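Local coordinates for protein Rab GDP-dissociation inhibitor (Saccharomyces cerevisiae, PDB 2BCG) that holds Rab GTPases such as Sec4 in their GDP-bound form by inhibiting nucleotide release, and extracts GDP-bound Ypt7 from vacuolar membranes, at residues G95-I100 against S421-M426; Y236-L241 against D352-C357; G275-V280 against D409-S414; L339-D344 against I369-K374. All coordinates share one frame; numbering follows the deposited sequence. Where two conformers were deposited one is given.

How the contacts relate
Contact 1 (95-100 with 421-426) lies nearest the middle of the chain and closes a loop of 320 residues inside which the other three contacts fall. Contact 2 is about 18 Å from it, centre to centre, and touches it through Phe423 and Leu241. Contact 3, its centre about 26 Å from that of contact 1, lies where the edge strand 411-413 of the five-stranded parallel sheet meets the three-stranded antiparallel sheet of strand 276-282; helix 424-438 of contact 1 follows. Contacts 2 and 4, centres about 29 Å apart, both use loops of the seven-stranded mixed sheet, which contact 2 joins to the end of strand 234-237. Segments of contact 2 alternate with those of contacts 3 and 4, interweaving this Rab-binding protein in sequence.

Contact 1: G95-I100 against S421-M426; sequences GELTNI and SHFESM
Glu424 reaches from the first turn of helix 424-438 to the start of helix 96-104, so that two helix N-termini meet in the buried middle of this GDI fold. Its carboxylate uses the syn lone pair of OE2 to accept the backbone N-H of Glu96 at 2.8 Å, nearly straight at 173°. A bend at chi2 (57°) brings CD toward the helix start. OE1 lies 3.4 Å from Gly95 CA, the residue in the N-cap position. A carbon at the place of a Gly95 side chain would collide with that oxygen. OE1 is also bridged, through a weak bond, to a water that accepts the N-H of Leu97, so the carboxylate serves one amide directly and a second through water. An alanine in place of Glu424 would probably leave the Glu96 amide without its mate and the water with one holder fewer. Being negative at a helix N-terminus, the carboxylate probably also gains from the helix dipole.

Beside these polar groups the contact is apolar. Leu97 and Phe423 run alongside each other in the same direction, while the Met426 chain, folded at chi2 and chi3, sets CE over one face of the Phe423 ring toward its rim. Ile25 and Ile21 of helix 21-32 border the cluster. Leu97 CD2 touches both, 3.9 Å from Phe423 CD2 and 4.0 Å from Met426 CE.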
loop_
_atom_site.group_PDB
_atom_site.type_symbol
_atom_site.label_atom_id
_atom_site.label_comp_id
_atom_site.label_asym_id
_atom_site.label_seq_id
_atom_site.Cartn_x
_atom_site.Cartn_y
_atom_site.Cartn_z
ATOM N N GLY A 95 8.515 -7.985 9.769
ATOM C CA GLY A 95 9.053 -8.256 8.450
ATOM C C GLY A 95 9.841 -7.110 7.823
ATOM O O GLY A 95 9.878 -5.990 8.334
ATOM N N GLU A 96 10.471 -7.410 6.709
ATOM C CA GLU A 96 11.251 -6.393 6.001
ATOM C C GLU A 96 10.404 -5.200 5.517
ATOM O O GLU A 96 10.880 -4.054 5.551
ATOM C CB GLU A 96 11.999 -7.011 4.821
ATOM C CG GLU A 96 13.039 -6.075 4.198
ATOM C CD GLU A 96 14.157 -5.702 5.173
ATOM O OE1 GLU A 96 14.766 -6.626 5.761
ATOM O OE2 GLU A 96 14.437 -4.488 5.367
ATOM N N LEU A 97 9.149 -5.426 5.083
ATOM C CA LEU A 97 8.349 -4.281 4.618
ATOM C C LEU A 97 8.128 -3.284 5.729
ATOM O O LEU A 97 8.226 -2.069 5.513
ATOM C CB LEU A 97 7.056 -4.731 3.905
ATOM C CG LEU A 97 6.167 -3.604 3.348
ATOM C CD1 LEU A 97 6.967 -2.706 2.390
ATOM C CD2 LEU A 97 4.915 -4.167 2.657
ATOM N N THR A 98 7.898 -3.776 6.947
ATOM C CA THR A 98 7.760 -2.826 8.052
ATOM C C THR A 98 9.073 -2.039 8.248
ATOM O O THR A 98 9.040 -0.824 8.484
ATOM C CB THR A 98 7.274 -3.475 9.370
ATOM O OG1 THR A 98 8.245 -4.416 9.818
ATOM C CG2 THR A 98 5.958 -4.175 9.143
ATOM N N ASN A 99 10.210 -2.730 8.154
ATOM C CA ASN A 99 11.536 -2.093 8.292
ATOM C C ASN A 99 11.732 -0.973 7.231
ATOM O O ASN A 99 12.241 0.125 7.523
ATOM C CB ASN A 99 12.622 -3.171 8.181
ATOM C CG ASN A 99 14.014 -2.658 8.574
ATOM O OD1 ASN A 99 14.158 -1.881 9.503
ATOM N ND2 ASN A 99 15.030 -3.081 7.828
ATOM N N ILE A 100 11.315 -1.247 5.999
ATOM C CA ILE A 100 11.414 -0.254 4.919
ATOM C C ILE A 100 10.462 0.901 5.173
ATOM O O ILE A 100 10.838 2.055 5.028
ATOM C CB ILE A 100 11.123 -0.897 3.557
ATOM C CG1 ILE A 100 12.155 -1.979 3.250
ATOM C CG2 ILE A 100 11.070 0.167 2.426
ATOM C CD1 ILE A 100 11.798 -2.797 2.017
ATOM N N SER A 421 0.877 -15.754 1.822
ATOM C CA SER A 421 -0.182 -14.972 2.480
ATOM C C SER A 421 0.290 -13.610 2.982
ATOM O O SER A 421 -0.507 -12.815 3.480
ATOM C CB SER A 421 -0.737 -15.801 3.646
ATOM O OG SER A 421 0.214 -15.940 4.686
ATOM N N HIS A 422 1.587 -13.338 2.843
ATOM C CA HIS A 422 2.136 -12.065 3.293
ATOM C C HIS A 422 3.239 -11.587 2.351
ATOM O O HIS A 422 3.562 -12.269 1.381
ATOM C CB HIS A 422 2.632 -12.187 4.739
ATOM C CG HIS A 422 3.663 -13.244 4.932
ATOM N ND1 HIS A 422 5.003 -13.024 4.700
ATOM C CD2 HIS A 422 3.554 -14.539 5.326
ATOM C CE1 HIS A 422 5.677 -14.132 4.951
ATOM N NE2 HIS A 422 4.825 -15.065 5.338
ATOM N N PHE A 423 3.789 -10.398 2.617
ATOM C CA PHE A 423 4.641 -9.704 1.633
ATOM C C PHE A 423 6.153 -10.011 1.732
ATOM O O PHE A 423 6.962 -9.419 1.005
ATOM C CB PHE A 423 4.384 -8.166 1.693
ATOM C CG PHE A 423 3.390 -7.625 0.656
ATOM C CD1 PHE A 423 3.439 -8.040 -0.676
ATOM C CD2 PHE A 423 2.442 -6.648 1.000
ATOM C CE1 PHE A 423 2.555 -7.526 -1.648
ATOM C CE2 PHE A 423 1.576 -6.130 0.037
ATOM C CZ PHE A 423 1.650 -6.557 -1.284
ATOM N N GLU A 424 6.564 -10.989 2.559
ATOM C CA GLU A 424 8.013 -11.211 2.679
ATOM C C GLU A 424 8.670 -11.584 1.348
ATOM O O GLU A 424 9.782 -11.112 1.041
ATOM C CB GLU A 424 8.322 -12.240 3.764
ATOM C CG GLU A 424 9.498 -11.874 4.609
ATOM C CD GLU A 424 9.391 -10.504 5.312
ATOM O OE1 GLU A 424 8.269 -9.996 5.618
ATOM O OE2 GLU A 424 10.461 -9.929 5.548
ATOM N N SER A 425 8.020 -12.417 0.532
ATOM C CA SER A 425 8.648 -12.774 -0.747
ATOM C C SER A 425 8.715 -11.545 -1.702
ATOM O O SER A 425 9.609 -11.467 -2.562
ATOM C CB SER A 425 7.959 -13.961 -1.430
ATOM O OG SER A 425 6.625 -13.626 -1.764
ATOM N N MET A 426 7.805 -10.581 -1.541
ATOM C CA MET A 426 7.812 -9.360 -2.367
ATOM C C MET A 426 9.017 -8.507 -1.953
ATOM O O MET A 426 9.737 -8.023 -2.831
ATOM C CB MET A 426 6.471 -8.608 -2.243
ATOM C CG MET A 426 6.339 -7.300 -3.052
ATOM S SD MET A 426 7.214 -5.895 -2.273
ATOM C CE MET A 426 6.147 -5.660 -0.808
HETATM O O HOH W 1 8.233 -7.907 4.072
#

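Contact 2: Y236-L241 against D352-C357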
loop_
_atom_site.group_PDB
_atom_site.type_symbol
_atom_site.label_atom_id
_atom_site.label_comp_id
_atom_site.label_asym_id
_atom_site.label_seq_id
_atom_site.Cartn_x
_atom_site.Cartn_y
_atom_site.Cartn_z
ATOM N N TYR A 236 -2.306 -4.911 8.552
ATOM C CA TYR A 236 -3.012 -4.676 7.287
ATOM C C TYR A 236 -3.256 -3.159 7.156
ATOM O O TYR A 236 -3.622 -2.520 8.129
ATOM C CB TYR A 236 -4.339 -5.448 7.247
ATOM C CG TYR A 236 -5.060 -5.328 5.913
ATOM C CD1 TYR A 236 -4.722 -6.150 4.839
ATOM C CD2 TYR A 236 -6.057 -4.350 5.721
ATOM C CE1 TYR A 236 -5.338 -5.999 3.599
ATOM C CE2 TYR A 236 -6.682 -4.213 4.488
ATOM C CZ TYR A 236 -6.314 -5.022 3.436
ATOM O OH TYR A 236 -6.974 -4.847 2.241
ATOM N N PRO A 237 -3.027 -2.588 5.969
ATOM C CA PRO A 237 -3.232 -1.136 5.803
ATOM C C PRO A 237 -4.693 -0.700 5.736
ATOM O O PRO A 237 -5.512 -1.297 5.013
ATOM C CB PRO A 237 -2.581 -0.829 4.447
ATOM C CG PRO A 237 -2.678 -2.113 3.689
ATOM C CD PRO A 237 -2.575 -3.229 4.720
ATOM N N MET A 238 -4.996 0.396 6.428
ATOM C CA MET A 238 -6.281 1.063 6.271
ATOM C C MET A 238 -6.419 1.516 4.811
ATOM O O MET A 238 -5.461 2.068 4.200
ATOM C CB MET A 238 -6.351 2.290 7.200
ATOM C CG MET A 238 -6.278 1.978 8.680
ATOM S SD MET A 238 -7.619 0.900 9.224
ATOM C CE MET A 238 -9.002 2.029 8.968
ATOM N N TYR A 239 -7.614 1.273 4.277
ATOM C CA TYR A 239 -7.993 1.533 2.878
ATOM C C TYR A 239 -7.404 0.564 1.847
ATOM O O TYR A 239 -7.606 0.745 0.643
ATOM C CB TYR A 239 -7.711 2.975 2.440
ATOM C CG TYR A 239 -8.397 4.037 3.231
ATOM C CD1 TYR A 239 -9.767 4.322 3.074
ATOM C CD2 TYR A 239 -7.678 4.763 4.155
ATOM C CE1 TYR A 239 -10.372 5.360 3.816
ATOM C CE2 TYR A 239 -8.249 5.789 4.872
ATOM C CZ TYR A 239 -9.587 6.063 4.720
ATOM O OH TYR A 239 -10.118 7.068 5.462
ATOM N N GLY A 240 -6.786 -0.499 2.329
ATOM C CA GLY A 240 -6.411 -1.582 1.447
ATOM C C GLY A 240 -4.970 -1.521 0.960
ATOM O O GLY A 240 -4.244 -0.516 1.142
ATOM N N LEU A 241 -4.554 -2.632 0.351
ATOM C CA LEU A 241 -3.165 -2.759 -0.080
ATOM C C LEU A 241 -2.756 -1.697 -1.109
ATOM O O LEU A 241 -1.568 -1.393 -1.228
ATOM C CB LEU A 241 -2.919 -4.173 -0.623
ATOM C CG LEU A 241 -3.043 -5.297 0.423
ATOM C CD1 LEU A 241 -2.888 -6.647 -0.266
ATOM C CD2 LEU A 241 -1.995 -5.115 1.510
ATOM N N ASP A 352 -15.110 -3.616 7.312
ATOM C CA ASP A 352 -15.278 -2.163 7.399
ATOM C C ASP A 352 -14.255 -1.541 8.371
ATOM O O ASP A 352 -13.970 -0.328 8.290
ATOM C CB ASP A 352 -16.764 -1.691 7.585
ATOM C CG ASP A 352 -17.277 -1.802 9.037
ATOM O OD1 ASP A 352 -18.523 -1.776 9.217
ATOM O OD2 ASP A 352 -16.480 -1.903 9.977
ATOM N N ALA A 353 -13.690 -2.351 9.286
ATOM C CA ALA A 353 -12.699 -1.861 10.259
ATOM C C ALA A 353 -11.421 -1.354 9.597
ATOM O O ALA A 353 -10.645 -0.606 10.196
ATOM C CB ALA A 353 -12.351 -2.955 11.272
ATOM N N HIS A 354 -11.192 -1.812 8.365
ATOM C CA HIS A 354 -9.998 -1.452 7.603
ATOM C C HIS A 354 -10.379 -0.553 6.419
ATOM O O HIS A 354 -9.521 -0.295 5.571
ATOM C CB HIS A 354 -9.135 -2.716 7.223
ATOM C CG HIS A 354 -8.284 -3.308 8.346
ATOM N ND1 HIS A 354 -8.702 -4.370 9.124
ATOM C CD2 HIS A 354 -7.009 -3.050 8.742
ATOM C CE1 HIS A 354 -7.745 -4.715 9.970
ATOM N NE2 HIS A 354 -6.699 -3.934 9.753
ATOM N N ASN A 355 -11.612 -0.031 6.382
ATOM C CA ASN A 355 -12.055 0.909 5.323
ATOM C C ASN A 355 -11.960 0.331 3.910
ATOM O O ASN A 355 -11.576 1.025 2.959
ATOM C CB ASN A 355 -11.311 2.262 5.419
ATOM C CG ASN A 355 -11.614 3.014 6.719
ATOM O OD1 ASN A 355 -10.905 3.981 7.078
ATOM N ND2 ASN A 355 -12.653 2.596 7.416
ATOM N N VAL A 356 -12.266 -0.959 3.784
ATOM C CA VAL A 356 -12.201 -1.602 2.482
ATOM C C VAL A 356 -13.557 -1.974 1.915
ATOM O O VAL A 356 -13.636 -2.355 0.775
ATOM C CB VAL A 356 -11.289 -2.847 2.514
ATOM C CG1 VAL A 356 -9.831 -2.401 2.723
ATOM C CG2 VAL A 356 -11.757 -3.826 3.607
ATOM N N CYS A 357 -14.615 -1.858 2.716
ATOM C CA CYS A 357 -15.976 -2.130 2.254
ATOM C C CYS A 357 -16.935 -1.298 3.090
ATOM O O CYS A 357 -16.565 -0.792 4.148
ATOM C CB CYS A 357 -16.311 -3.638 2.309
ATOM S SG CYS A 357 -16.109 -4.379 3.928
#
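This is a turn-to-loop contact, in which the type II beta turn Pro237-Gly240 at the end of strand 234-237 packs on the loop that follows strand 345-351. One backbone bond joins them: Tyr239 N donates to His354 O at 2.8 Å, and Met238 CA adds a CA-H...O contact to the same oxygen. On one flank, Tyr236 and His354 form a T-shaped pair with ring planes at 90°. The edge of the tyrosine, led by CD2, approaches the face of the imidazole, 3.4 Å from His354 CD2. Farther along the tyrosine ring, CE2 and OH touch Val356 CG1.

On the other flank Tyr239 and Asn355 run alongside each other. Asn355 CB sits over the tyrosine face in a CH-pi contact, 3.9 Å from the ring centroid, and OD1 lies above the same ring toward its rim, 3.4 Å from CZ. An alanine in place of Tyr239 would probably uncover this side of Asn355 and leave its amide freer to turn. Met238 curls so that CE comes 3.3 Å from Asn355 OD1.

The turn belongs to a region that interacts with Ypt1, and Met238 and Tyr239 also pack on side chains of another protein chain. Around it, Asp85 receives the Tyr236 hydroxyl, strand 112-114 flanks Met238 and His354 through Lys113, and Val350 of strand 345-351 packs on Tyr236 and Val356.

Contact 3: G275-V280 against D409-S414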
loop_
_atom_site.group_PDB
_atom_site.type_symbol
_atom_site.label_atom_id
_atom_site.label_comp_id
_atom_site.label_asym_id
_atom_site.label_seq_id
_atom_site.Cartn_x
_atom_site.Cartn_y
_atom_site.Cartn_z
ATOM N N GLY A 275 20.114 -5.818 -28.225
ATOM C CA GLY A 275 18.964 -6.149 -27.366
ATOM C C GLY A 275 18.911 -5.457 -26.003
ATOM O O GLY A 275 18.091 -5.843 -25.155
ATOM N N LYS A 276 19.777 -4.456 -25.798
ATOM C CA LYS A 276 19.879 -3.714 -24.543
ATOM C C LYS A 276 18.977 -2.488 -24.474
ATOM O O LYS A 276 18.837 -1.758 -25.458
ATOM C CB LYS A 276 21.305 -3.229 -24.324
ATOM C CG LYS A 276 22.318 -4.316 -24.521
ATOM C CD LYS A 276 23.305 -4.399 -23.402
ATOM C CE LYS A 276 24.422 -5.284 -23.863
ATOM N NZ LYS A 276 25.000 -6.022 -22.732
ATOM N N PHE A 277 18.413 -2.233 -23.290
ATOM C CA PHE A 277 17.495 -1.118 -23.112
ATOM C C PHE A 277 18.127 0.283 -23.220
ATOM O O PHE A 277 19.155 0.580 -22.604
ATOM C CB PHE A 277 16.791 -1.257 -21.747
ATOM C CG PHE A 277 15.812 -0.144 -21.459
ATOM C CD1 PHE A 277 14.490 -0.250 -21.886
ATOM C CD2 PHE A 277 16.223 1.005 -20.777
ATOM C CE1 PHE A 277 13.576 0.785 -21.613
ATOM C CE2 PHE A 277 15.324 2.054 -20.509
ATOM C CZ PHE A 277 13.987 1.927 -20.931
ATOM N N GLU A 278 17.450 1.168 -23.947
ATOM C CA GLU A 278 17.841 2.571 -23.992
ATOM C C GLU A 278 16.730 3.589 -23.694
ATOM O O GLU A 278 17.023 4.707 -23.247
ATOM C CB GLU A 278 18.514 2.903 -25.325
ATOM C CG GLU A 278 19.924 2.345 -25.482
ATOM C CD GLU A 278 20.594 2.820 -26.769
ATOM O OE1 GLU A 278 21.852 2.877 -26.776
ATOM O OE2 GLU A 278 19.874 3.117 -27.757
ATOM N N GLY A 279 15.476 3.193 -23.926
ATOM C CA GLY A 279 14.334 4.066 -23.616
ATOM C C GLY A 279 12.977 3.577 -24.067
ATOM O O GLY A 279 12.808 2.417 -24.454
ATOM N N VAL A 280 11.994 4.478 -24.009
ATOM C CA VAL A 280 10.607 4.178 -24.400
ATOM C C VAL A 280 10.024 5.341 -25.205
ATOM O O VAL A 280 10.374 6.503 -24.961
ATOM C CB VAL A 280 9.677 3.862 -23.177
ATOM C CG1 VAL A 280 10.149 2.611 -22.464
ATOM C CG2 VAL A 280 9.575 5.042 -22.233
ATOM N N ASP A 409 20.923 -7.072 -20.271
ATOM C CA ASP A 409 20.104 -6.196 -21.146
ATOM C C ASP A 409 19.662 -4.902 -20.379
ATOM O O ASP A 409 19.050 -4.030 -20.987
ATOM C CB ASP A 409 18.889 -6.977 -21.757
ATOM C CG ASP A 409 18.026 -7.650 -20.707
ATOM O OD1 ASP A 409 17.094 -8.452 -21.060
ATOM O OD2 ASP A 409 18.297 -7.387 -19.525
ATOM N N ASN A 410 20.033 -4.761 -19.093
ATOM C CA ASN A 410 19.554 -3.680 -18.190
ATOM C C ASN A 410 18.029 -3.617 -18.122
ATOM O O ASN A 410 17.467 -2.533 -17.998
ATOM C CB ASN A 410 20.190 -2.317 -18.514
ATOM C CG ASN A 410 21.692 -2.265 -18.182
ATOM O OD1 ASN A 410 22.173 -2.870 -17.206
ATOM N ND2 ASN A 410 22.440 -1.514 -19.002
ATOM N N ILE A 411 17.390 -4.781 -18.216
ATOM C CA ILE A 411 15.936 -4.906 -18.073
ATOM C C ILE A 411 15.671 -5.777 -16.853
ATOM O O ILE A 411 15.746 -7.038 -16.899
ATOM C CB ILE A 411 15.287 -5.464 -19.339
ATOM C CG1 ILE A 411 15.548 -4.513 -20.521
ATOM C CG2 ILE A 411 13.791 -5.675 -19.139
ATOM C CD1 ILE A 411 15.188 -5.089 -21.873
ATOM N N TYR A 412 15.370 -5.072 -15.762
ATOM C CA TYR A 412 15.303 -5.668 -14.435
ATOM C C TYR A 412 13.820 -5.875 -14.107
ATOM O O TYR A 412 13.070 -4.922 -13.922
ATOM C CB TYR A 412 15.967 -4.754 -13.406
ATOM C CG TYR A 412 17.459 -4.596 -13.669
ATOM C CD1 TYR A 412 17.959 -3.485 -14.403
ATOM C CD2 TYR A 412 18.345 -5.574 -13.272
ATOM C CE1 TYR A 412 19.352 -3.358 -14.679
ATOM C CE2 TYR A 412 19.744 -5.457 -13.540
ATOM C CZ TYR A 412 20.226 -4.356 -14.235
ATOM O OH TYR A 412 21.575 -4.226 -14.481
ATOM N N LEU A 413 13.414 -7.136 -14.094
ATOM C CA LEU A 413 11.991 -7.473 -13.975
ATOM C C LEU A 413 11.648 -8.047 -12.637
ATOM O O LEU A 413 12.413 -8.823 -12.019
ATOM C CB LEU A 413 11.601 -8.460 -15.071
ATOM C CG LEU A 413 11.850 -7.903 -16.486
ATOM C CD1 LEU A 413 11.689 -8.940 -17.583
ATOM C CD2 LEU A 413 11.030 -6.639 -16.779
ATOM N N SER A 414 10.449 -7.684 -12.179
ATOM C CA SER A 414 9.943 -8.263 -10.940
ATOM C C SER A 414 9.205 -9.581 -11.189
ATOM O O SER A 414 8.792 -9.882 -12.329
ATOM C CB SER A 414 8.992 -7.250 -10.253
ATOM O OG SER A 414 7.932 -6.908 -11.151
HETATM O O HOH W 2 21.267 0.015 -21.338
#
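Phe277 N and Asp409 O form the one backbone hydrogen bond between the segments, 3.0 Å long and practically straight at 179°, where the loop before strand 411-413 meets the start of strand 276-282. The CA atoms of Lys276 and Asp409 come within 4.2 Å of each other. Next to the bond, Phe277 CB rests 3.7 Å from Ile411 CG1. The Phe277 ring turns away from segment 409-414, CG anti to the backbone N (chi1 180°), and Gly279 N stands over the centre of one ring face.

Strand 411-413 is an outermost strand of the five-stranded parallel sheet of the Rossmann-like domain, and 276-282 is the middle strand of a separate three-stranded antiparallel sheet, in which Glu278 and Gly279 make a classic beta bulge opposite Leu269. The Asp409 side chain closes an Asx turn. Its OD2 takes the N-H of Ile411 at 3.1 Å from above the carboxylate plane, while OD1 forms a salt bridge with Lys302; Asp409 CB meanwhile packs 3.7 Å from Gly275 O. A water links the sides again, donating to Phe277 O and accepting from Asn410 ND2 at 3.0 Å. Val292 of the neighbouring parallel strand touches both Phe277 and Ile411.

Contact 4: L339-D344 against I369-K374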
loop_
_atom_site.group_PDB
_atom_site.type_symbol
_atom_site.label_atom_id
_atom_site.label_comp_id
_atom_site.label_asym_id
_atom_site.label_seq_id
_atom_site.Cartn_x
_atom_site.Cartn_y
_atom_site.Cartn_z
ATOM N N LEU A 339 -6.749 -31.809 3.446
ATOM C CA LEU A 339 -7.585 -31.949 2.261
ATOM C C LEU A 339 -6.979 -32.885 1.224
ATOM O O LEU A 339 -7.507 -32.969 0.116
ATOM C CB LEU A 339 -7.856 -30.581 1.623
ATOM C CG LEU A 339 -8.715 -29.581 2.411
ATOM C CD1 LEU A 339 -8.898 -28.311 1.582
ATOM C CD2 LEU A 339 -10.086 -30.172 2.807
ATOM N N GLY A 340 -5.863 -33.539 1.563
ATOM C CA GLY A 340 -5.178 -34.441 0.625
ATOM C C GLY A 340 -4.640 -33.676 -0.571
ATOM O O GLY A 340 -4.630 -34.178 -1.709
ATOM N N ARG A 341 -4.223 -32.436 -0.303
ATOM C CA ARG A 341 -3.706 -31.545 -1.322
ATOM C C ARG A 341 -2.189 -31.450 -1.368
ATOM O O ARG A 341 -1.475 -31.940 -0.469
ATOM C CB ARG A 341 -4.282 -30.129 -1.100
ATOM C CG ARG A 341 -5.713 -29.988 -1.535
ATOM C CD ARG A 341 -6.246 -28.541 -1.355
ATOM N NE ARG A 341 -5.507 -27.545 -2.142
ATOM C CZ ARG A 341 -5.722 -27.247 -3.429
ATOM N NH1 ARG A 341 -6.674 -27.856 -4.151
ATOM N NH2 ARG A 341 -4.967 -26.314 -3.999
ATOM N N LYS A 342 -1.699 -30.784 -2.413
ATOM C CA LYS A 342 -0.276 -30.490 -2.547
ATOM C C LYS A 342 0.076 -29.107 -2.004
ATOM O O LYS A 342 1.250 -28.818 -1.767
ATOM C CB LYS A 342 0.143 -30.577 -4.017
ATOM C CG LYS A 342 -0.192 -31.933 -4.672
ATOM C CD LYS A 342 0.065 -31.914 -6.166
ATOM C CE LYS A 342 -0.128 -33.322 -6.754
ATOM N NZ LYS A 342 0.568 -33.524 -8.076
ATOM N N SER A 343 -0.931 -28.244 -1.811
ATOM C CA SER A 343 -0.673 -26.898 -1.316
ATOM C C SER A 343 -1.796 -26.445 -0.408
ATOM O O SER A 343 -2.957 -26.823 -0.552
ATOM C CB SER A 343 -0.398 -25.875 -2.419
ATOM O OG SER A 343 -1.576 -25.517 -3.074
ATOM N N ASP A 344 -1.421 -25.578 0.502
ATOM C CA ASP A 344 -2.394 -24.998 1.424
ATOM C C ASP A 344 -3.398 -24.084 0.698
ATOM O O ASP A 344 -3.124 -23.528 -0.363
ATOM C CB ASP A 344 -1.675 -24.200 2.506
ATOM C CG ASP A 344 -0.813 -25.064 3.413
ATOM O OD1 ASP A 344 -0.214 -24.505 4.355
ATOM O OD2 ASP A 344 -0.746 -26.298 3.192
ATOM N N ILE A 369 -2.878 -22.382 -5.029
ATOM C CA ILE A 369 -2.331 -22.844 -6.288
ATOM C C ILE A 369 -3.240 -23.983 -6.795
ATOM O O ILE A 369 -3.550 -24.934 -6.069
ATOM C CB ILE A 369 -0.909 -23.387 -6.036
ATOM C CG1 ILE A 369 0.059 -22.258 -5.645
ATOM C CG2 ILE A 369 -0.403 -24.210 -7.233
ATOM C CD1 ILE A 369 0.146 -21.126 -6.623
ATOM N N ILE A 370 -3.711 -23.833 -8.022
ATOM C CA ILE A 370 -4.606 -24.796 -8.641
ATOM C C ILE A 370 -3.874 -26.124 -8.821
ATOM O O ILE A 370 -2.742 -26.151 -9.322
ATOM C CB ILE A 370 -5.129 -24.230 -9.986
ATOM C CG1 ILE A 370 -6.091 -23.072 -9.749
ATOM C CG2 ILE A 370 -5.852 -25.311 -10.839
ATOM C CD1 ILE A 370 -6.320 -22.234 -10.995
ATOM N N GLU A 371 -4.521 -27.214 -8.406
ATOM C CA GLU A 371 -3.958 -28.568 -8.631
ATOM C C GLU A 371 -4.938 -29.533 -9.296
ATOM O O GLU A 371 -4.606 -30.713 -9.496
ATOM C CB GLU A 371 -3.373 -29.170 -7.351
ATOM C CG GLU A 371 -4.401 -29.392 -6.234
ATOM C CD GLU A 371 -3.762 -29.936 -4.978
ATOM O OE1 GLU A 371 -4.068 -31.112 -4.611
ATOM O OE2 GLU A 371 -2.949 -29.203 -4.370
ATOM N N THR A 372 -6.136 -29.067 -9.631
ATOM C CA THR A 372 -7.100 -29.943 -10.313
ATOM C C THR A 372 -7.625 -29.298 -11.598
ATOM O O THR A 372 -7.247 -28.174 -11.965
ATOM C CB THR A 372 -8.330 -30.316 -9.444
ATOM O OG1 THR A 372 -9.268 -29.238 -9.432
ATOM C CG2 THR A 372 -7.915 -30.704 -8.025
ATOM N N ASP A 373 -8.527 -30.012 -12.249
ATOM C CA ASP A 373 -9.068 -29.523 -13.499
ATOM C C ASP A 373 -10.345 -28.737 -13.309
ATOM O O ASP A 373 -10.911 -28.229 -14.275
ATOM C CB ASP A 373 -9.257 -30.695 -14.457
ATOM C CG ASP A 373 -7.931 -31.397 -14.769
ATOM O OD1 ASP A 373 -6.914 -30.709 -15.044
ATOM O OD2 ASP A 373 -7.894 -32.643 -14.717
ATOM N N LYS A 374 -10.793 -28.614 -12.053
ATOM C CA LYS A 374 -12.002 -27.880 -11.746
ATOM C C LYS A 374 -11.659 -26.916 -10.615
ATOM O O LYS A 374 -11.962 -27.199 -9.445
ATOM C CB LYS A 374 -13.142 -28.823 -11.353
ATOM C CG LYS A 374 -13.683 -29.627 -12.558
ATOM C CD LYS A 374 -14.865 -30.498 -12.191
ATOM C CE LYS A 374 -15.341 -31.277 -13.411
ATOM N NZ LYS A 374 -16.445 -32.227 -13.042
HETATM O O HOH W 3 -2.067 -32.403 -8.898
HETATM O O HOH W 4 -1.782 -26.981 -5.159
#
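Glu371 points its carboxylate into the bend at Arg341-Ser343 and meets main-chain N-H groups there. OE2 accepts Lys342 N through its syn lone pair at 2.8 Å, and OE1 takes a weak bond from the same nitrogen. Ser343 N adds a further weak bond to OE2, 3.4 Å long. Extended beyond CG, the glutamate chain spans the distance to these amides.

The guanidinium of Arg341 stacks on this carboxylate, the two planes 25° apart. OE2 stands over the centre of the guanidinium, 3.5 Å from NH2, in a salt bridge of charges alone, with no N-H aimed at the oxygen. Instead, NE donates to Ser343 O at 3.1 Å and NH2 makes a weak, bent bond to Ile369 O. Ser343 O and Ile369 O, both near the guanidinium plane, help fix its rotation. NH1 forms a salt bridge with Glu378.

One water accepts from Ser343 OG and donates to Ile369 O and, at 2.6 Å, to Glu371 OE2. A second donates to Glu371 O and accepts a weak bond from Lys342 NZ. Ile369 N, by contrast, is buried here without a partner.

This surface contact ties the loop between strands 330-334 and 345-351 to the end of strand 362-369 and the loop that follows it; Gln308 and Val310 of strand 303-317 pack on Ile369, and helix 375-378 brings Glu378 to Arg341.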